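Side-chain contacts in 6-phospho-alpha-glucosidase (Merdibacter massiliensis, PDB 6VC6), which hydrolyses 6-phospho-alpha-glucosides, probably by the NAD- and metal-dependent redox-elimination route of glycoside hydrolase family 4: residues R44-P47 / I48-G52; G52-L55 / F56-F60; L217-I220 / K221-K225; G246-Q249 / T250-E253. One frame throughout, in Å; residues are numbered along the deposited sequence.

In the fold
All four contacts are local, joining residues a turn or so apart in one helix, yet they fall into two groups. Contacts 1 and 2 follow each other along helix 42-59 of the nucleotide-binding part and share Gly52, their centres about 12 Å apart. Contacts 3 and 4 belong to the C-terminal family region and lie across the chain's centre from contact 1, with about 44 and 41 Å between the respective centres. They pack on each other: Met252 CE of contact 4 meets Lys221 CG of contact 3 at 3.6 Å. Contact 1 holds NAD through Arg44, while in contact 4 the side chain of Val248 remains about 12 Å from the bound glucose 6-phosphate.

Contact 1: R44-P47 / I48-G52; sequences RQQP and IGEFG. With NAD (nicotinamide-adenine-dinucleotide), chain G.
Turn-to-turn contacts within a single helix link Arg44-Pro47 to Ile48-Gly52, near the start of helix 42-59. This helix is the crossover of a beta-alpha-beta unit, strand 32-38 to strand 64-68, in the Rossmann-type fold that carries NAD. Gly49 N donates to Gln45 O at 2.9 Å and Glu50 N to Gln46 O, both nearly in line with the carbonyl. Pro47 has no N-H to give to the preceding turn, and the helix kinks there; its own carbonyl still accepts from Phe51 N, which comes in from above the carbonyl plane, 42° out of it. A chi1 of -65° sets Glu50 CG back over the helix, 3.4 Å from Gln46 O, and the bend at chi2 then turns the carboxylate to Tyr67, whose OH is hydrogen-bonded to OE2. Ile48 reaches back with CD1 to 3.9 Å from Arg44 O, and Phe296 of helix 291-305 covers both residues. Arg44 shows how a helix start can serve a cofactor. Its CG stands opposite the backbone N (chi1 -177°) and the chain runs straight on, carrying the guanidinium to the dinucleotide, while Glu292 pairs with NH1. NE makes a weak bond to the ribose O3B, and NH2 donates to the phosphate oxygen O1A at 2.9 Å, which lies at the edge of the guanidinium, near its plane.

Contact 2: G52-L55 / F56-F60; sequences GKIL and FSERF
Gly52 and Phe56 touch through both backbone and side chain. Phe56 N donates to Gly52 O at 2.7 Å, an almost straight bond with an N-H...O angle of 167°. The same carbonyl oxygen lies obliquely against the phenyl ring, 3.0 Å from Phe56 CD2. The ring arrives there because its CG is turned beside its own backbone N (chi1 -64°), which swings it back along the helix over a residue with no side chain. Lys53 O is the acceptor with two donors. Ser57 N reaches it from above the carbonyl plane, and Ser57 OG, turned back to the preceding turn, adds a weak bond at 3.1 Å. Each case illustrates how a helix satisfies its polar backbone one turn at a time, here in the second half of helix 42-59, the crossover helix of the beta-alpha-beta unit that leads into strand 64-68. Ile54 O takes Glu58 N at 3.1 Å, and Leu55 O takes Arg59 N at 2.9 Å. The carboxylate of Glu58 looks outside the helix, where OE1 accepts from Leu308 N, and Lys53 NZ has a long, weak ion pair with Glu50. The buried flank is apolar. Leu55 CD2 meets Phe56 CE1 at 3.8 Å, the two side chains crossing at a slant, with Leu20 of helix 16-25 against both. Phe65, from the strand that follows, meets the Phe56 ring edge-to-face.

Contact 3: L217-I220 / K221-K225; sequences LPEI and KKIIK
Leu217 and Lys221 open a run of contacts along the first turns of helix 217-227, which follows strand 201-209 of a small antiparallel sheet in the family 4 C-terminal region. Leu217 O accepts Lys221 N at 3.2 Å. Lys221, extended beyond CG, crosses this leucine and sets its CE 3.5 Å from Leu217 CG, while its NZ travels on to the carbonyls of Pro256 and Asp257. Pro218 fits the first turn, where a backbone N-H is not called upon; its O draws only a weak bond from Lys222 N. Glu219 does more. With chi2 bent to 80°, its carboxylate swings alongside Lys222, which points the same way, and OE2 forms a salt bridge with NZ at 3.0 Å. The ammonium comes to the syn side but 35° out of the carboxylate plane. Ile223 CD1 touches Glu219 CG at 3.6 Å, while Ile223 N donates to Glu219 O. Ile220 faces helix 172-184, covered there by Val180 and Leu184. Its O binds Ile224 N at 3.1 Å, and the two isoleucines lie side by side, Ile220 CG2 against Ile224 CD1 at 3.9 Å.

Contact 4: G246-Q249 / T250-E253; sequences GFVQ and TMME
The Phe247 ring carries Thr250 on one face, with CB 4.2 Å above the ring plane and displaced toward the rim. The methyl end of Met251 approaches the same ring obliquely, its CE 4.4 Å from Phe247 CD2. The ring has further partners in residues 269-273: Tyr269 meets it edge-to-face, Tyr272 meets it with the planes at about 25°, and Lys273 adds a cation-pi contact. This cluster belongs to the short helix 248-254 and the residue leading into it, in the family 4 C-terminal region; the preceding helix 239-246 carries Trp241 of the glucose 6-phosphate pocket. The backbone sets the spacing. Met251 N donates to Phe247 O in the carbonyl plane at 3.2 Å, which brings the two residues one turn apart, close enough for their side chains to meet. Thr250 CB lies 3.6 Å from that same oxygen. Met251, a selenomethionine, bends at both chi2 and chi3, curling back until CE comes to 4.0 Å from Val248 CG1 as the two side chains cross. Tyr269 and Pro260 also pack on Met251. Val248 itself leans on Phe229 and Thr262. The next bond, Met252 N to Val248 O, measures 2.9 Å, whereas Glu253 N to Gln249 O is weak. Met252, also selenomethionine, sends its end away toward Leu259 and Pro260, yet its CG, anti to the carbonyl carbon (chi1 -69°), stays 3.2 Å from Val248 O.

Contact 1: R44-P47 / I48-G52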
# COMPACT_ATOMS: atom_id res chain seq x y z
N ARG A 44 15.93 -0.11 -15.87
CA ARG A 44 15.37 0.79 -14.87
C ARG A 44 16.04 0.61 -13.52
O ARG A 44 16.17 1.58 -12.76
CB ARG A 44 13.86 0.57 -14.76
CG ARG A 44 13.16 1.51 -13.80
CD ARG A 44 11.66 1.22 -13.73
NE ARG A 44 10.99 2.09 -12.77
CZ ARG A 44 10.54 3.31 -13.05
NH1 ARG A 44 10.70 3.81 -14.27
NH2 ARG A 44 9.93 4.03 -12.11
N GLN A 45 16.47 -0.61 -13.20
CA GLN A 45 17.09 -0.89 -11.92
C GLN A 45 18.57 -0.51 -11.87
O GLN A 45 19.10 -0.27 -10.78
CB GLN A 45 16.94 -2.38 -11.58
CG GLN A 45 17.35 -2.76 -10.17
CD GLN A 45 17.20 -4.25 -9.91
OE1 GLN A 45 16.56 -4.65 -8.94
NE2 GLN A 45 17.78 -5.07 -10.78
N GLN A 46 19.23 -0.41 -13.03
CA GLN A 46 20.68 -0.22 -13.05
C GLN A 46 21.12 1.09 -12.40
O GLN A 46 22.04 1.05 -11.56
CB GLN A 46 21.19 -0.33 -14.49
CG GLN A 46 22.70 -0.19 -14.62
CD GLN A 46 23.15 -0.05 -16.05
OE1 GLN A 46 23.62 1.01 -16.47
NE2 GLN A 46 23.00 -1.12 -16.83
N PRO A 47 20.56 2.26 -12.73
CA PRO A 47 21.04 3.49 -12.07
C PRO A 47 20.76 3.51 -10.58
O PRO A 47 21.49 4.17 -9.83
CB PRO A 47 20.29 4.60 -12.80
CG PRO A 47 19.08 3.94 -13.35
CD PRO A 47 19.52 2.56 -13.73
N ILE A 48 19.73 2.80 -10.12
CA ILE A 48 19.47 2.71 -8.69
C ILE A 48 20.50 1.81 -8.02
O ILE A 48 20.98 2.11 -6.92
CB ILE A 48 18.03 2.22 -8.44
CG1 ILE A 48 17.03 3.31 -8.83
CG2 ILE A 48 17.84 1.82 -6.99
CD1 ILE A 48 15.63 2.80 -9.10
N GLY A 49 20.87 0.71 -8.67
CA GLY A 49 21.86 -0.18 -8.10
C GLY A 49 23.25 0.42 -8.07
O GLY A 49 24.00 0.22 -7.12
N GLU A 50 23.61 1.17 -9.12
CA GLU A 50 24.91 1.83 -9.13
C GLU A 50 24.97 2.95 -8.09
O GLU A 50 26.04 3.20 -7.52
CB GLU A 50 25.21 2.38 -10.52
CG GLU A 50 25.38 1.31 -11.59
CD GLU A 50 26.55 0.38 -11.30
OE1 GLU A 50 27.58 0.86 -10.78
OE2 GLU A 50 26.43 -0.82 -11.60
N PHE A 51 23.85 3.62 -7.84
CA PHE A 51 23.80 4.59 -6.75
C PHE A 51 24.00 3.91 -5.40
O PHE A 51 24.67 4.44 -4.51
CB PHE A 51 22.48 5.35 -6.78
CG PHE A 51 22.13 6.03 -5.48
CD1 PHE A 51 21.23 5.45 -4.60
CD2 PHE A 51 22.71 7.24 -5.14
CE1 PHE A 51 20.91 6.07 -3.41
CE2 PHE A 51 22.39 7.86 -3.95
CZ PHE A 51 21.49 7.27 -3.08
N GLY A 52 23.42 2.72 -5.23
CA GLY A 52 23.56 2.00 -3.98
C GLY A 52 24.99 1.57 -3.72
O GLY A 52 25.46 1.60 -2.58
PA NAD G . 7.51 2.21 -9.94
O1A NAD G . 8.43 3.40 -9.77
O2A NAD G . 6.94 1.89 -11.30
O5B NAD G . 8.26 0.90 -9.40
C5B NAD G . 7.79 -0.40 -9.73
C4B NAD G . 8.97 -1.32 -9.99
O4B NAD G . 8.55 -2.69 -9.89
C3B NAD G . 9.51 -1.11 -11.39
O3B NAD G . 10.93 -0.90 -11.32
C2B NAD G . 9.23 -2.40 -12.13
O2B NAD G . 10.32 -2.75 -12.98
C1B NAD G . 9.07 -3.41 -11.01
N9A NAD G . 8.17 -4.53 -11.39
C8A NAD G . 7.00 -4.44 -12.07
N7A NAD G . 6.45 -5.66 -12.25
C5A NAD G . 7.28 -6.57 -11.69
C6A NAD G . 7.31 -8.04 -11.53
N6A NAD G . 6.31 -8.82 -12.01
N1A NAD G . 8.36 -8.58 -10.87
C2A NAD G . 9.36 -7.82 -10.38
N3A NAD G . 9.40 -6.48 -10.50
C4A NAD G . 8.41 -5.81 -11.13
O3 NAD G . 6.29 2.33 -8.90
PN NAD G . 6.38 3.20 -7.55
O1N NAD G . 5.60 4.48 -7.76
O2N NAD G . 7.81 3.23 -7.06
O5D NAD G . 5.53 2.25 -6.57
C5D NAD G . 6.13 1.10 -5.99
C4D NAD G . 5.03 0.24 -5.39
O4D NAD G . 4.87 0.54 -4.00
C3D NAD G . 3.69 0.53 -6.06
O3D NAD G . 3.05 -0.70 -6.39
C2D NAD G . 2.88 1.23 -5.00
O2D NAD G . 1.49 0.91 -5.12
C1D NAD G . 3.48 0.66 -3.73
N1N NAD G . 3.21 1.50 -2.56
C2N NAD G . 2.42 0.99 -1.62
C3N NAD G . 2.11 1.70 -0.48
C7N NAD G . 1.21 1.08 0.55
O7N NAD G . 0.74 1.77 1.43
N7N NAD G . 0.94 -0.22 0.45
C4N NAD G . 2.65 2.97 -0.31
C5N NAD G . 3.47 3.49 -1.30
C6N NAD G . 3.74 2.72 -2.43

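Contact 2: G52-L55 / F56-F60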
# COMPACT_ATOMS: atom_id res chain seq x y z
N GLY A 52 23.42 2.72 -5.23
CA GLY A 52 23.56 2.00 -3.98
C GLY A 52 24.99 1.57 -3.72
O GLY A 52 25.46 1.60 -2.58
N LYS A 53 25.70 1.15 -4.77
CA LYS A 53 27.09 0.73 -4.60
C LYS A 53 27.96 1.89 -4.12
O LYS A 53 28.87 1.69 -3.31
CB LYS A 53 27.63 0.15 -5.91
CG LYS A 53 27.01 -1.19 -6.28
CD LYS A 53 28.00 -2.07 -7.03
CE LYS A 53 28.20 -1.59 -8.46
NZ LYS A 53 29.32 -2.30 -9.13
N ILE A 54 27.71 3.07 -4.66
CA ILE A 54 28.41 4.25 -4.18
C ILE A 54 28.04 4.56 -2.74
O ILE A 54 28.90 4.84 -1.92
CB ILE A 54 28.12 5.48 -5.04
CG1 ILE A 54 28.62 5.27 -6.46
CG2 ILE A 54 28.79 6.71 -4.47
CD1 ILE A 54 28.20 6.36 -7.40
N LEU A 55 26.75 4.51 -2.44
CA LEU A 55 26.28 4.85 -1.11
C LEU A 55 26.78 3.89 -0.06
O LEU A 55 27.24 4.29 0.99
CB LEU A 55 24.75 4.87 -1.10
CG LEU A 55 24.07 4.91 0.26
CD1 LEU A 55 23.97 6.34 0.75
CD2 LEU A 55 22.70 4.27 0.19
N PHE A 56 26.70 2.61 -0.36
CA PHE A 56 27.15 1.58 0.56
C PHE A 56 28.65 1.61 0.78
O PHE A 56 29.13 1.38 1.89
CB PHE A 56 26.62 0.21 0.16
CG PHE A 56 25.12 0.12 0.21
CD1 PHE A 56 24.43 0.69 1.26
CD2 PHE A 56 24.42 -0.52 -0.78
CE1 PHE A 56 23.05 0.61 1.32
CE2 PHE A 56 23.04 -0.60 -0.72
CZ PHE A 56 22.36 -0.03 0.32
N SER A 57 29.40 1.89 -0.27
CA SER A 57 30.84 1.98 -0.14
C SER A 57 31.18 3.09 0.83
O SER A 57 32.05 2.92 1.67
CB SER A 57 31.46 2.30 -1.49
OG SER A 57 31.75 1.12 -2.20
N GLU A 58 30.51 4.22 0.69
CA GLU A 58 30.70 5.33 1.62
C GLU A 58 30.22 5.10 3.05
O GLU A 58 30.89 5.49 3.99
CB GLU A 58 30.08 6.61 1.06
CG GLU A 58 30.91 7.27 -0.03
CD GLU A 58 30.66 8.76 -0.13
OE1 GLU A 58 30.60 9.26 -1.26
OE2 GLU A 58 30.54 9.42 0.91
N ARG A 59 29.05 4.49 3.21
CA ARG A 59 28.46 4.36 4.54
C ARG A 59 28.21 2.95 5.07
O ARG A 59 27.94 2.78 6.25
CB ARG A 59 27.18 5.18 4.64
CG ARG A 59 27.30 6.59 4.07
CD ARG A 59 26.62 7.63 4.95
NE ARG A 59 27.07 8.97 4.61
CZ ARG A 59 26.27 9.95 4.21
NH1 ARG A 59 24.97 9.74 4.11
NH2 ARG A 59 26.77 11.13 3.91
N PHE A 60 28.26 1.94 4.21
CA PHE A 60 28.05 0.56 4.65
C PHE A 60 29.03 -0.40 3.97
O PHE A 60 28.62 -1.22 3.16
CB PHE A 60 26.61 0.15 4.38
CG PHE A 60 26.07 -0.86 5.35
CD1 PHE A 60 26.92 -1.66 6.08
CD2 PHE A 60 24.71 -1.01 5.52
CE1 PHE A 60 26.42 -2.58 6.97
CE2 PHE A 60 24.21 -1.93 6.41
CZ PHE A 60 25.06 -2.72 7.13

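Contact 3: L217-I220 / K221-K225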
# COMPACT_ATOMS: atom_id res chain seq x y z
N LEU A 217 -9.20 11.97 20.52
CA LEU A 217 -10.06 12.20 19.36
C LEU A 217 -11.01 13.39 19.52
O LEU A 217 -11.18 14.13 18.53
CB LEU A 217 -10.84 10.92 19.03
CG LEU A 217 -11.59 10.88 17.70
CD1 LEU A 217 -10.66 11.22 16.54
CD2 LEU A 217 -12.24 9.52 17.49
N PRO A 218 -11.64 13.63 20.67
CA PRO A 218 -12.47 14.85 20.79
C PRO A 218 -11.70 16.13 20.52
O PRO A 218 -12.23 17.04 19.88
CB PRO A 218 -12.98 14.78 22.24
CG PRO A 218 -13.00 13.34 22.56
CD PRO A 218 -11.81 12.75 21.85
N GLU A 219 -10.46 16.22 21.00
CA GLU A 219 -9.65 17.41 20.73
C GLU A 219 -9.20 17.46 19.28
O GLU A 219 -9.06 18.55 18.71
CB GLU A 219 -8.44 17.45 21.67
CG GLU A 219 -7.66 18.75 21.64
CD GLU A 219 -8.30 19.84 22.47
OE1 GLU A 219 -9.31 19.57 23.16
OE2 GLU A 219 -7.80 20.99 22.44
N ILE A 220 -8.97 16.29 18.66
CA ILE A 220 -8.50 16.26 17.28
C ILE A 220 -9.52 16.90 16.35
O ILE A 220 -9.18 17.70 15.48
CB ILE A 220 -8.18 14.81 16.86
CG1 ILE A 220 -6.91 14.32 17.55
CG2 ILE A 220 -8.04 14.71 15.35
CD1 ILE A 220 -6.74 12.82 17.50
N LYS A 221 -10.80 16.55 16.53
CA LYS A 221 -11.85 17.14 15.69
C LYS A 221 -11.98 18.63 15.92
O LYS A 221 -12.37 19.37 15.01
CB LYS A 221 -13.19 16.45 15.96
CG LYS A 221 -13.12 14.94 16.10
CD LYS A 221 -14.45 14.39 16.56
CE LYS A 221 -14.36 12.90 16.86
NZ LYS A 221 -15.62 12.36 17.44
N LYS A 222 -11.66 19.11 17.13
CA LYS A 222 -11.80 20.53 17.43
C LYS A 222 -10.79 21.36 16.64
O LYS A 222 -11.14 22.38 16.04
CB LYS A 222 -11.64 20.77 18.93
CG LYS A 222 -11.95 22.19 19.36
CD LYS A 222 -10.81 22.78 20.18
CE LYS A 222 -10.77 22.19 21.58
NZ LYS A 222 -10.00 23.04 22.52
N ILE A 223 -9.52 20.93 16.64
CA ILE A 223 -8.50 21.68 15.91
C ILE A 223 -8.71 21.56 14.41
O ILE A 223 -8.43 22.51 13.66
CB ILE A 223 -7.09 21.21 16.34
CG1 ILE A 223 -6.82 21.62 17.79
CG2 ILE A 223 -6.02 21.79 15.44
CD1 ILE A 223 -6.49 20.47 18.70
N ILE A 224 -9.21 20.41 13.94
CA ILE A 224 -9.47 20.24 12.51
C ILE A 224 -10.53 21.23 12.04
O ILE A 224 -10.43 21.81 10.96
CB ILE A 224 -9.88 18.79 12.21
CG1 ILE A 224 -8.65 17.87 12.25
CG2 ILE A 224 -10.56 18.68 10.85
CD1 ILE A 224 -8.95 16.43 11.92
N LYS A 225 -11.57 21.43 12.85
CA LYS A 225 -12.65 22.34 12.46
C LYS A 225 -12.17 23.78 12.35
O LYS A 225 -12.68 24.53 11.51
CB LYS A 225 -13.81 22.24 13.46
CG LYS A 225 -15.05 23.01 13.06
CD LYS A 225 -15.97 23.24 14.25
CE LYS A 225 -17.40 23.51 13.80
NZ LYS A 225 -18.37 23.36 14.93

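Contact 4: G246-Q249 / T250-E253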
# COMPACT_ATOMS: atom_id res chain seq x y z
N GLY A 246 -6.62 17.85 3.24
CA GLY A 246 -7.47 18.95 3.67
C GLY A 246 -8.95 18.61 3.62
O GLY A 246 -9.74 19.18 4.38
N PHE A 247 -9.34 17.69 2.74
CA PHE A 247 -10.74 17.30 2.59
C PHE A 247 -11.28 16.58 3.82
O PHE A 247 -12.50 16.43 3.94
CB PHE A 247 -10.90 16.42 1.35
CG PHE A 247 -12.33 16.23 0.93
CD1 PHE A 247 -13.02 17.26 0.31
CD2 PHE A 247 -12.97 15.03 1.15
CE1 PHE A 247 -14.34 17.08 -0.09
CE2 PHE A 247 -14.28 14.85 0.75
CZ PHE A 247 -14.97 15.88 0.14
N VAL A 248 -10.41 16.13 4.74
CA VAL A 248 -10.92 15.45 5.92
C VAL A 248 -11.72 16.41 6.80
O VAL A 248 -12.65 15.99 7.50
CB VAL A 248 -9.75 14.81 6.70
CG1 VAL A 248 -9.03 13.77 5.85
CG2 VAL A 248 -8.77 15.88 7.16
N GLN A 249 -11.45 17.72 6.71
CA GLN A 249 -12.25 18.69 7.45
C GLN A 249 -13.72 18.62 7.05
O GLN A 249 -14.61 18.65 7.91
CB GLN A 249 -11.70 20.10 7.23
CG GLN A 249 -12.37 21.17 8.08
CD GLN A 249 -11.80 22.55 7.83
OE1 GLN A 249 -11.59 22.95 6.68
NE2 GLN A 249 -11.54 23.29 8.90
N THR A 250 -14.00 18.52 5.75
CA THR A 250 -15.37 18.38 5.29
C THR A 250 -15.97 17.06 5.76
O THR A 250 -17.11 17.01 6.24
CB THR A 250 -15.43 18.47 3.76
OG1 THR A 250 -15.05 19.79 3.34
CG2 THR A 250 -16.83 18.17 3.25
N MSE A 251 -15.21 15.98 5.63
CA MSE A 251 -15.66 14.64 5.98
C MSE A 251 -16.03 14.52 7.46
O MSE A 251 -16.99 13.84 7.82
CB MSE A 251 -14.58 13.61 5.63
CG MSE A 251 -15.09 12.20 5.38
SE MSE A 251 -14.06 11.28 4.00
CE MSE A 251 -12.31 12.08 4.33
N MSE A 252 -15.27 15.20 8.31
CA MSE A 252 -15.47 15.13 9.75
C MSE A 252 -16.62 16.01 10.22
O MSE A 252 -17.11 15.86 11.34
CB MSE A 252 -14.19 15.51 10.49
CG MSE A 252 -13.07 14.49 10.34
SE MSE A 252 -12.06 14.24 11.98
CE MSE A 252 -13.34 13.13 12.95
N GLU A 253 -17.05 16.93 9.36
CA GLU A 253 -18.24 17.72 9.67
C GLU A 253 -19.52 17.02 9.23
O GLU A 253 -20.55 17.14 9.90
CB GLU A 253 -18.14 19.10 9.01
CG GLU A 253 -19.46 19.75 8.65
CD GLU A 253 -19.28 21.05 7.88
OE1 GLU A 253 -18.19 21.26 7.32
OE2 GLU A 253 -20.24 21.85 7.85